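Local coordinates for protein thiamine pyrophosphokinase (Candida albicans, PDB 2G9Z) that transfers a pyrophosphate group from ATP to thiamine to make thiamine diphosphate, and is held here with an imido analogue of that product, at residues G295-M300 with S314-G319; C278-L283 with Q310-N315; F249-G254 with I331-E336. One frame throughout, in Å; residues are numbered along the deposited sequence.

Contact 1 of 3, residues G295-M300 with S314-G319. With VNP (3-[(4-amino-2-methylpyrimidin-5-yl)methyl]-5-(2-{[hydroxy(phosphonoamino)phosphoryl]oxy}ethyl)-4-methyl-1,3-thiazol-3-I um), chain N.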
loop_
_atom_site.group_PDB
_atom_site.type_symbol
_atom_site.label_atom_id
_atom_site.label_comp_id
_atom_site.label_asym_id
_atom_site.label_seq_id
_atom_site.Cartn_x
_atom_site.Cartn_y
_atom_site.Cartn_z
ATOM N N GLY A 295 -3.885 -17.962 17.949
ATOM C CA GLY A 295 -2.534 -17.494 18.195
ATOM C C GLY A 295 -2.325 -16.001 18.006
ATOM O O GLY A 295 -1.250 -15.487 18.288
ATOM N N LEU A 296 -3.335 -15.297 17.510
ATOM C CA LEU A 296 -3.212 -13.853 17.348
ATOM C C LEU A 296 -3.765 -13.198 18.613
ATOM O O LEU A 296 -4.603 -13.787 19.299
ATOM C CB LEU A 296 -3.990 -13.377 16.118
ATOM C CG LEU A 296 -3.529 -14.009 14.802
ATOM C CD1 LEU A 296 -4.308 -13.397 13.640
ATOM C CD2 LEU A 296 -2.026 -13.788 14.618
ATOM N N LYS A 297 -3.288 -11.995 18.922
ATOM C CA LYS A 297 -3.736 -11.261 20.104
ATOM C C LYS A 297 -5.251 -11.083 20.059
ATOM O O LYS A 297 -5.935 -11.225 21.071
ATOM C CB LYS A 297 -3.043 -9.898 20.164
ATOM C CG LYS A 297 -3.409 -9.036 21.376
ATOM C CD LYS A 297 -2.899 -9.623 22.678
ATOM C CE LYS A 297 -3.285 -8.738 23.863
ATOM N NZ LYS A 297 -2.850 -9.340 25.156
ATOM N N TYR A 298 -5.769 -10.772 18.878
ATOM C CA TYR A 298 -7.203 -10.614 18.692
ATOM C C TYR A 298 -7.601 -11.718 17.717
ATOM O O TYR A 298 -7.697 -11.502 16.507
ATOM C CB TYR A 298 -7.504 -9.224 18.128
ATOM C CG TYR A 298 -6.963 -8.128 19.016
ATOM C CD1 TYR A 298 -7.707 -7.632 20.088
ATOM C CD2 TYR A 298 -5.674 -7.637 18.830
ATOM C CE1 TYR A 298 -7.174 -6.675 20.950
ATOM C CE2 TYR A 298 -5.133 -6.687 19.688
ATOM C CZ TYR A 298 -5.883 -6.211 20.743
ATOM O OH TYR A 298 -5.326 -5.284 21.595
ATOM N N ASP A 299 -7.788 -12.919 18.260
ATOM C CA ASP A 299 -8.154 -14.071 17.453
ATOM C C ASP A 299 -9.567 -13.939 16.939
ATOM O O ASP A 299 -10.461 -13.465 17.641
ATOM C CB ASP A 299 -8.011 -15.381 18.248
ATOM C CG ASP A 299 -6.621 -15.989 18.127
ATOM O OD1 ASP A 299 -5.986 -15.809 17.057
ATOM O OD2 ASP A 299 -6.169 -16.660 19.087
ATOM N N MET A 300 -9.763 -14.378 15.705
ATOM C CA MET A 300 -11.063 -14.299 15.065
ATOM C C MET A 300 -11.684 -15.679 14.899
ATOM O O MET A 300 -10.986 -16.678 14.732
ATOM C CB MET A 300 -10.910 -13.629 13.692
ATOM C CG MET A 300 -10.465 -12.166 13.754
ATOM S SD MET A 300 -9.506 -11.615 12.297
ATOM C CE MET A 300 -7.908 -12.289 12.697
ATOM N N SER A 314 -3.490 -3.826 12.928
ATOM C CA SER A 314 -2.955 -3.650 14.268
ATOM C C SER A 314 -3.243 -4.877 15.147
ATOM O O SER A 314 -3.435 -4.755 16.356
ATOM C CB SER A 314 -3.523 -2.388 14.914
ATOM O OG SER A 314 -3.009 -1.236 14.265
ATOM N N ASN A 315 -3.305 -6.057 14.534
ATOM C CA ASN A 315 -3.500 -7.279 15.311
ATOM C C ASN A 315 -2.081 -7.569 15.793
ATOM O O ASN A 315 -1.144 -6.900 15.352
ATOM C CB ASN A 315 -3.997 -8.437 14.433
ATOM C CG ASN A 315 -4.810 -9.465 15.227
ATOM O OD1 ASN A 315 -4.509 -9.742 16.388
ATOM N ND2 ASN A 315 -5.836 -10.039 14.597
ATOM N N ARG A 316 -1.910 -8.540 16.688
ATOM C CA ARG A 316 -0.579 -8.880 17.187
ATOM C C ARG A 316 -0.423 -10.398 17.224
ATOM O O ARG A 316 -1.407 -11.137 17.214
ATOM C CB ARG A 316 -0.340 -8.346 18.608
ATOM C CG ARG A 316 -0.977 -7.015 18.950
ATOM C CD ARG A 316 -0.285 -5.813 18.326
ATOM N NE ARG A 316 -0.930 -4.587 18.797
ATOM C CZ ARG A 316 -0.894 -3.415 18.165
ATOM N NH1 ARG A 316 -0.239 -3.288 17.024
ATOM N NH2 ARG A 316 -1.543 -2.371 18.668
ATOM N N ILE A 317 0.820 -10.855 17.291
ATOM C CA ILE A 317 1.099 -12.281 17.320
ATOM C C ILE A 317 1.375 -12.775 18.741
ATOM O O ILE A 317 2.354 -12.379 19.368
ATOM C CB ILE A 317 2.302 -12.616 16.406
ATOM C CG1 ILE A 317 1.972 -12.223 14.957
ATOM C CG2 ILE A 317 2.634 -14.102 16.501
ATOM C CD1 ILE A 317 3.081 -12.499 13.965
ATOM N N SER A 318 0.487 -13.629 19.243
ATOM C CA SER A 318 0.631 -14.189 20.583
ATOM C C SER A 318 1.375 -15.526 20.562
ATOM O O SER A 318 2.070 -15.871 21.518
ATOM C CB SER A 318 -0.749 -14.382 21.230
ATOM O OG SER A 318 -1.378 -13.134 21.467
ATOM N N GLY A 319 1.221 -16.279 19.476
ATOM C CA GLY A 319 1.895 -17.566 19.372
ATOM C C GLY A 319 3.401 -17.417 19.446
ATOM O O GLY A 319 4.005 -16.733 18.620
HETATM O O2G VNP N . -1.015 0.152 18.060
HETATM P PG VNP N . -0.521 0.576 16.590
HETATM O O3G VNP N . -0.098 -0.612 15.814
HETATM O O1G VNP N . 0.695 1.606 16.816
HETATM N N3B VNP N . -1.727 1.383 15.859
HETATM P PB VNP N . -2.642 2.269 16.865
HETATM O O2B VNP N . -3.535 3.127 16.054
HETATM O O1B VNP N . -1.743 2.935 17.832
HETATM O O1 VNP N . -3.522 1.180 17.663
HETATM C C7 VNP N . -4.443 0.277 17.038
HETATM C C12 VNP N . -5.517 -0.029 18.082
HETATM C C11 VNP N . -6.559 -1.092 17.718
HETATM C C10 VNP N . -6.102 -2.551 17.802
HETATM C CM4 VNP N . -5.036 -3.029 18.790
HETATM S S1 VNP N . -7.258 -1.068 16.034
HETATM C C9 VNP N . -7.499 -2.801 16.020
HETATM N N5 VNP N . -6.698 -3.366 16.926
HETATM C C7A VNP N . -6.399 -4.807 16.922
HETATM C C5A VNP N . -7.512 -5.668 16.318
HETATM C C6A VNP N . -7.174 -6.411 15.194
HETATM N N1A VNP N . -8.033 -7.254 14.650
HETATM C C2A VNP N . -9.259 -7.415 15.166
HETATM C CM2 VNP N . -10.217 -8.427 14.534
HETATM N N3A VNP N . -9.635 -6.714 16.244
HETATM C C4A VNP N . -8.794 -5.848 16.829
HETATM N N4A VNP N . -9.205 -5.175 17.901
HETATM O O HOH W 1 -2.526 -4.324 21.358
#

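Contact 2 of 3, residues C278-L283 with Q310-N315. With VNP (3-[(4-amino-2-methylpyrimidin-5-yl)methyl]-5-(2-{[hydroxy(phosphonoamino)phosphoryl]oxy}ethyl)-4-methyl-1,3-thiazol-3-I um), chain N.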
loop_
_atom_site.group_PDB
_atom_site.type_symbol
_atom_site.label_atom_id
_atom_site.label_comp_id
_atom_site.label_asym_id
_atom_site.label_seq_id
_atom_site.Cartn_x
_atom_site.Cartn_y
_atom_site.Cartn_z
ATOM N N CYS A 278 0.621 -7.417 13.204
ATOM C CA CYS A 278 0.295 -8.065 11.937
ATOM C C CYS A 278 -1.081 -7.632 11.450
ATOM O O CYS A 278 -1.836 -6.977 12.172
ATOM C CB CYS A 278 0.335 -9.592 12.076
ATOM S SG CYS A 278 -0.925 -10.266 13.180
ATOM N N GLY A 279 -1.396 -7.996 10.214
ATOM C CA GLY A 279 -2.680 -7.635 9.651
ATOM C C GLY A 279 -3.126 -8.645 8.624
ATOM O O GLY A 279 -2.307 -9.348 8.048
ATOM N N LEU A 280 -4.435 -8.728 8.410
ATOM C CA LEU A 280 -5.005 -9.648 7.429
ATOM C C LEU A 280 -5.761 -8.732 6.490
ATOM O O LEU A 280 -6.739 -8.109 6.881
ATOM C CB LEU A 280 -5.936 -10.651 8.112
ATOM C CG LEU A 280 -5.196 -11.666 8.990
ATOM C CD1 LEU A 280 -4.742 -11.002 10.282
ATOM C CD2 LEU A 280 -6.108 -12.846 9.300
ATOM N N LEU A 281 -5.296 -8.654 5.249
ATOM C CA LEU A 281 -5.866 -7.723 4.285
ATOM C C LEU A 281 -6.587 -8.349 3.099
ATOM O O LEU A 281 -5.967 -8.938 2.218
ATOM C CB LEU A 281 -4.730 -6.806 3.822
ATOM C CG LEU A 281 -3.788 -6.583 5.021
ATOM C CD1 LEU A 281 -2.481 -5.974 4.582
ATOM C CD2 LEU A 281 -4.483 -5.719 6.069
ATOM N N PRO A 282 -7.923 -8.220 3.066
ATOM C CA PRO A 282 -8.755 -8.772 1.991
ATOM C C PRO A 282 -8.705 -7.873 0.758
ATOM O O PRO A 282 -9.633 -7.109 0.490
ATOM C CB PRO A 282 -10.137 -8.820 2.630
ATOM C CG PRO A 282 -10.150 -7.578 3.467
ATOM C CD PRO A 282 -8.754 -7.549 4.086
ATOM N N LEU A 283 -7.615 -7.980 0.006
ATOM C CA LEU A 283 -7.411 -7.156 -1.177
ATOM C C LEU A 283 -7.779 -7.793 -2.520
ATOM O O LEU A 283 -7.483 -7.224 -3.570
ATOM C CB LEU A 283 -5.955 -6.684 -1.203
ATOM C CG LEU A 283 -5.603 -5.773 -0.019
ATOM C CD1 LEU A 283 -4.100 -5.577 0.105
ATOM C CD2 LEU A 283 -6.313 -4.442 -0.203
ATOM N N GLN A 310 -15.090 -4.587 7.748
ATOM C CA GLN A 310 -14.084 -4.736 8.794
ATOM C C GLN A 310 -12.823 -5.398 8.260
ATOM O O GLN A 310 -12.879 -6.346 7.473
ATOM C CB GLN A 310 -14.639 -5.540 9.986
ATOM C CG GLN A 310 -15.695 -6.579 9.629
ATOM C CD GLN A 310 -16.216 -7.336 10.849
ATOM O OE1 GLN A 310 -16.475 -6.748 11.901
ATOM N NE2 GLN A 310 -16.381 -8.640 10.703
ATOM N N VAL A 311 -11.685 -4.866 8.684
ATOM C CA VAL A 311 -10.383 -5.383 8.298
ATOM C C VAL A 311 -9.537 -5.443 9.557
ATOM O O VAL A 311 -9.443 -4.472 10.300
ATOM C CB VAL A 311 -9.673 -4.465 7.268
ATOM C CG1 VAL A 311 -8.211 -4.907 7.100
ATOM C CG2 VAL A 311 -10.389 -4.527 5.931
ATOM N N SER A 312 -8.939 -6.596 9.812
ATOM C CA SER A 312 -8.104 -6.734 10.987
ATOM C C SER A 312 -6.740 -6.095 10.743
ATOM O O SER A 312 -5.936 -6.605 9.959
ATOM C CB SER A 312 -7.928 -8.213 11.342
ATOM O OG SER A 312 -7.044 -8.370 12.441
ATOM N N SER A 313 -6.499 -4.958 11.391
ATOM C CA SER A 313 -5.213 -4.279 11.288
ATOM C C SER A 313 -4.781 -4.043 12.724
ATOM O O SER A 313 -5.612 -4.062 13.635
ATOM C CB SER A 313 -5.320 -2.953 10.517
ATOM O OG SER A 313 -6.189 -2.036 11.147
ATOM N N SER A 314 -3.490 -3.826 12.928
ATOM C CA SER A 314 -2.955 -3.650 14.268
ATOM C C SER A 314 -3.243 -4.877 15.147
ATOM O O SER A 314 -3.435 -4.755 16.356
ATOM C CB SER A 314 -3.523 -2.388 14.914
ATOM O OG SER A 314 -3.009 -1.236 14.265
ATOM N N ASN A 315 -3.305 -6.057 14.534
ATOM C CA ASN A 315 -3.500 -7.279 15.311
ATOM C C ASN A 315 -2.081 -7.569 15.793
ATOM O O ASN A 315 -1.144 -6.900 15.352
ATOM C CB ASN A 315 -3.997 -8.437 14.433
ATOM C CG ASN A 315 -4.810 -9.465 15.227
ATOM O OD1 ASN A 315 -4.509 -9.742 16.388
ATOM N ND2 ASN A 315 -5.836 -10.039 14.597
HETATM O O2G VNP N . -1.015 0.152 18.060
HETATM P PG VNP N . -0.521 0.576 16.590
HETATM O O3G VNP N . -0.098 -0.612 15.814
HETATM O O1G VNP N . 0.695 1.606 16.816
HETATM N N3B VNP N . -1.727 1.383 15.859
HETATM P PB VNP N . -2.642 2.269 16.865
HETATM O O2B VNP N . -3.535 3.127 16.054
HETATM O O1B VNP N . -1.743 2.935 17.832
HETATM O O1 VNP N . -3.522 1.180 17.663
HETATM C C7 VNP N . -4.443 0.277 17.038
HETATM C C12 VNP N . -5.517 -0.029 18.082
HETATM C C11 VNP N . -6.559 -1.092 17.718
HETATM C C10 VNP N . -6.102 -2.551 17.802
HETATM C CM4 VNP N . -5.036 -3.029 18.790
HETATM S S1 VNP N . -7.258 -1.068 16.034
HETATM C C9 VNP N . -7.499 -2.801 16.020
HETATM N N5 VNP N . -6.698 -3.366 16.926
HETATM C C7A VNP N . -6.399 -4.807 16.922
HETATM C C5A VNP N . -7.512 -5.668 16.318
HETATM C C6A VNP N . -7.174 -6.411 15.194
HETATM N N1A VNP N . -8.033 -7.254 14.650
HETATM C C2A VNP N . -9.259 -7.415 15.166
HETATM C CM2 VNP N . -10.217 -8.427 14.534
HETATM N N3A VNP N . -9.635 -6.714 16.244
HETATM C C4A VNP N . -8.794 -5.848 16.829
HETATM N N4A VNP N . -9.205 -5.175 17.901
HETATM O O HOH W 2 -8.973 -8.851 8.127
#

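Contact 3 of 3, residues F249-G254 with I331-E336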
loop_
_atom_site.group_PDB
_atom_site.type_symbol
_atom_site.label_atom_id
_atom_site.label_comp_id
_atom_site.label_asym_id
_atom_site.label_seq_id
_atom_site.Cartn_x
_atom_site.Cartn_y
_atom_site.Cartn_z
ATOM N N PHE A 249 2.898 -11.639 2.707
ATOM C CA PHE A 249 2.728 -12.895 1.995
ATOM C C PHE A 249 1.267 -13.265 1.919
ATOM O O PHE A 249 0.399 -12.586 2.480
ATOM C CB PHE A 249 3.520 -14.020 2.680
ATOM C CG PHE A 249 3.284 -14.124 4.157
ATOM C CD1 PHE A 249 3.921 -13.258 5.041
ATOM C CD2 PHE A 249 2.401 -15.072 4.668
ATOM C CE1 PHE A 249 3.679 -13.336 6.415
ATOM C CE2 PHE A 249 2.152 -15.158 6.034
ATOM C CZ PHE A 249 2.791 -14.288 6.909
ATOM N N LEU A 250 0.994 -14.363 1.233
ATOM C CA LEU A 250 -0.375 -14.784 1.054
ATOM C C LEU A 250 -0.755 -15.987 1.894
ATOM O O LEU A 250 -0.019 -16.968 1.969
ATOM C CB LEU A 250 -0.618 -15.089 -0.428
ATOM C CG LEU A 250 -2.060 -15.110 -0.938
ATOM C CD1 LEU A 250 -2.652 -13.714 -0.837
ATOM C CD2 LEU A 250 -2.087 -15.588 -2.389
ATOM N N LEU A 251 -1.900 -15.885 2.551
ATOM C CA LEU A 251 -2.429 -16.989 3.329
ATOM C C LEU A 251 -3.298 -17.672 2.280
ATOM O O LEU A 251 -4.000 -17.001 1.524
ATOM C CB LEU A 251 -3.282 -16.480 4.492
ATOM C CG LEU A 251 -2.522 -15.768 5.613
ATOM C CD1 LEU A 251 -3.509 -15.242 6.639
ATOM C CD2 LEU A 251 -1.545 -16.740 6.264
ATOM N N LYS A 252 -3.240 -18.994 2.210
ATOM C CA LYS A 252 -4.014 -19.708 1.206
ATOM C C LYS A 252 -5.344 -20.236 1.710
ATOM O O LYS A 252 -5.462 -20.650 2.861
ATOM C CB LYS A 252 -3.201 -20.876 0.646
ATOM C CG LYS A 252 -1.863 -20.488 0.023
ATOM C CD LYS A 252 -1.303 -21.657 -0.768
ATOM C CE LYS A 252 -0.040 -21.277 -1.533
ATOM N NZ LYS A 252 0.237 -22.276 -2.614
ATOM N N LYS A 253 -6.343 -20.214 0.832
ATOM C CA LYS A 253 -7.669 -20.728 1.154
ATOM C C LYS A 253 -7.484 -22.017 1.946
ATOM O O LYS A 253 -6.758 -22.914 1.517
ATOM C CB LYS A 253 -8.434 -21.029 -0.135
ATOM C CG LYS A 253 -9.808 -21.648 0.065
ATOM C CD LYS A 253 -10.491 -21.840 -1.283
ATOM C CE LYS A 253 -11.916 -22.335 -1.134
ATOM N NZ LYS A 253 -12.537 -22.552 -2.470
ATOM N N GLY A 254 -8.142 -22.103 3.096
ATOM C CA GLY A 254 -8.013 -23.287 3.926
ATOM C C GLY A 254 -7.247 -22.972 5.200
ATOM O O GLY A 254 -7.205 -21.825 5.639
ATOM N N ILE A 331 -5.889 -14.653 1.204
ATOM C CA ILE A 331 -5.890 -13.334 1.808
ATOM C C ILE A 331 -4.469 -12.960 2.190
ATOM O O ILE A 331 -3.677 -13.800 2.623
ATOM C CB ILE A 331 -6.822 -13.273 3.052
ATOM C CG1 ILE A 331 -6.895 -11.832 3.583
ATOM C CG2 ILE A 331 -6.325 -14.230 4.128
ATOM C CD1 ILE A 331 -7.931 -11.632 4.710
ATOM N N VAL A 332 -4.151 -11.688 2.010
ATOM C CA VAL A 332 -2.830 -11.168 2.319
ATOM C C VAL A 332 -2.608 -10.970 3.813
ATOM O O VAL A 332 -3.507 -10.548 4.533
ATOM C CB VAL A 332 -2.607 -9.797 1.637
ATOM C CG1 VAL A 332 -1.341 -9.142 2.168
ATOM C CG2 VAL A 332 -2.531 -9.975 0.127
ATOM N N MET A 333 -1.399 -11.279 4.266
ATOM C CA MET A 333 -1.027 -11.059 5.656
ATOM C C MET A 333 0.330 -10.363 5.707
ATOM O O MET A 333 1.247 -10.702 4.957
ATOM C CB MET A 333 -0.943 -12.376 6.442
ATOM C CG MET A 333 -0.391 -12.184 7.860
ATOM S SD MET A 333 -0.605 -13.624 8.956
ATOM C CE MET A 333 -1.098 -12.837 10.479
ATOM N N ASN A 334 0.438 -9.362 6.572
ATOM C CA ASN A 334 1.695 -8.663 6.756
ATOM C C ASN A 334 2.066 -8.841 8.215
ATOM O O ASN A 334 1.197 -8.862 9.084
ATOM C CB ASN A 334 1.570 -7.165 6.445
ATOM C CG ASN A 334 0.746 -6.413 7.476
ATOM O OD1 ASN A 334 -0.448 -6.651 7.625
ATOM N ND2 ASN A 334 1.384 -5.492 8.186
ATOM N N ILE A 335 3.355 -9.002 8.472
ATOM C CA ILE A 335 3.853 -9.132 9.829
ATOM C C ILE A 335 4.969 -8.116 9.952
ATOM O O ILE A 335 5.893 -8.105 9.141
ATOM C CB ILE A 335 4.425 -10.535 10.108
ATOM C CG1 ILE A 335 3.306 -11.582 10.035
ATOM C CG2 ILE A 335 5.091 -10.556 11.483
ATOM C CD1 ILE A 335 3.780 -13.007 10.307
ATOM N N GLU A 336 4.873 -7.249 10.953
ATOM C CA GLU A 336 5.889 -6.235 11.160
ATOM C C GLU A 336 7.211 -6.880 11.550
ATOM O O GLU A 336 7.248 -7.862 12.295
ATOM C CB GLU A 336 5.443 -5.252 12.245
ATOM C CG GLU A 336 6.447 -4.149 12.532
ATOM C CD GLU A 336 5.829 -2.973 13.264
ATOM O OE1 GLU A 336 5.258 -3.177 14.353
ATOM O OE2 GLU A 336 5.916 -1.840 12.744
#

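Contact 1 of 3, residues G295-M300 with S314-G319
Leu-296 and Ile-317 make a single beta bridge, CA to CA 4.6 Å, where the loop entering strand 298-300 runs past the end of strand 315-316. Lys-297 N gives a nearly straight bond (170°) to Arg-316 O, and one carbonyl, Gly-295 O, takes two amides, Ser-318 N at 2.7 Å and Gly-319 N at 2.9 Å. Further on, a side chain replaces strand pairing. Asn-315 has CG anti to its backbone N (chi1 -153°), which brings its amide to Tyr-298: OD1 accepts from Tyr-298 N at 3.0 Å while ND2 donates to Tyr-298 O. Arg-316 N also binds OD1, on a lone pair, so the amide is fixed against flipping. The contact lies in the vitamin B1 binding domain and lines its ligand pocket. Tyr-298 turns one ring face to VNP, with CD2 3.5 Å from VNP C7A, while Asn-315 OD1 sits at the ring edge. Arg-316 grips the terminal phosphate through NH1 to VNP O3G (2.9 Å) and NH2 to VNP O2G (2.6 Å). A water joins Arg-316 NE to Tyr-298 OH, which also bonds Gln-151 of the second subunit. The stems of Lys-297 and Arg-316 also touch, CB to CB at 3.5 Å.

Contact 2 of 3, residues C278-L283 with Q310-N315
Cys-278 and Asn-315 form an antiparallel hydrogen-bonded pair: Cys-278 N reaches Asn-315 O at 2.8 Å, and the return bond from Asn-315 N to Cys-278 O is more bent, 135° at the hydrogen. Two residues on, Leu-280 N donates to Ser-312 O at 3.0 Å. There the direct return bond gives way to a water, which donates to Leu-280 O and accepts from Ser-312 N. Between these bonds Gly-279 CA comes up against Ser-312 O, and the chain turns its corner at Ser-314, where phi is positive (59°).

The Ser-312 side chain reaches the ligand. Its OG, anti to the backbone N (chi1 176°), meets the pyrimidine of VNP, donating to N1A at 2.7 Å. The same OG accepts from Asn-315 ND2 at 3.0 Å, so a short chain of hydrogen bonds runs from Asn-315 ND2 through Ser-312 OG to VNP N1A. Ser-313 OG and Ser-314 OG find partners in the second subunit, Gln-222 and Arg-216 respectively, which places this edge of the vitamin B1 binding domain at the dimer interface.

Outward from the polar centre, Cys-278 SG lies 3.8 Å from Asn-315 CB. At the other end Val-311 spreads its two methyls: CG1 meets Leu-281 CD2 at 4.0 Å, the side chains crossing at about a right angle, and CG2 rests on Pro-282 CD at 3.9 Å. Pro-282 is the centre of an inverse gamma turn, and its side chain crosses the valine at a slant.

With Asn-315 ND2 donating a hydrogen bond to Ser-312 OG, the hydroxyl's own hydrogen is directed to N1A, an arrangement consistent with a pyrimidine bound with N1A unprotonated, as an acceptor.

Contact 3 of 3, residues F249-G254 with I331-E336
Phe-249 and Met-333 are paired by two backbone hydrogen bonds, Phe-249 N to Met-333 O and Met-333 N to Phe-249 O, both 2.9 Å. Leu-251 and Ile-331 repeat the pattern, and Leu-250 with Val-332 is the non-hydrogen-bonded pair between them. The short strand axes come within 4.5 Å, at 129° between their directions, so the antiparallel pair is strongly twisted.

On the face that holds Phe-249, Leu-251, Ile-331 and Met-333, the side chains pack closely. CG of Phe-249 lies between the backbone N and the carbonyl carbon (chi1 50°), and the ring leans onto the partner strand. One ring face lies over Met-333 O, toward the rim. Its tip, CZ, meets two neighbours on the partner strand: Met-333 CG at 3.9 Å, running alongside, and Ile-335 CD1 at 3.8 Å, which meets the ring edge in plane. Met-333 SD completes an oblique Met-aromatic contact, 5.0 Å from the Phe-249 ring centroid.

These strands lie in the antiparallel part of the large mixed sheet, strand 331-336 running between 246-251 and 277-281; this part belongs to the beta-sandwich region of the enzyme. Leu-251 fills the hollow beside the methionine: its CG sits 3.8 Å from Met-333 CB, while its CB lies alongside Ile-331 CG2, also 3.8 Å away, the two side chains pointing the same way. Met-333 continues outward to Cys-278, and Ile-335 packs on Phe-50 and Phe-266.

The other face is plainer. Leu-250 reaches over with CD1 to touch Val-332 CG2 at 3.9 Å, and helix 217-233 packs against both, Tyr-228 and Asn-231 on the leucine and Leu-227 on the valine.

Overall arrangement
Following the chain from the N terminus, strand 246-251 comes first and waits for its partner until strand 331-336, near the C-terminal end, so contact 3 closes the longest loop. Within that loop strand 277-281 opens contact 2; 295-300 opens contact 1 before 310-315 closes contact 2, and 314-319 closes contact 1 just after. Contacts 1 and 2 therefore overlap along the chain, sharing Ser-314 and Asn-315, and both lie inside the loop of contact 3. In space strand 331-336 bonds to 277-281, which in turn bonds to 315-316, so the sheet steps from contact 3, about 11 Å from the centre of the chain, outward to the VNP pocket, where contacts 1 and 2 meet.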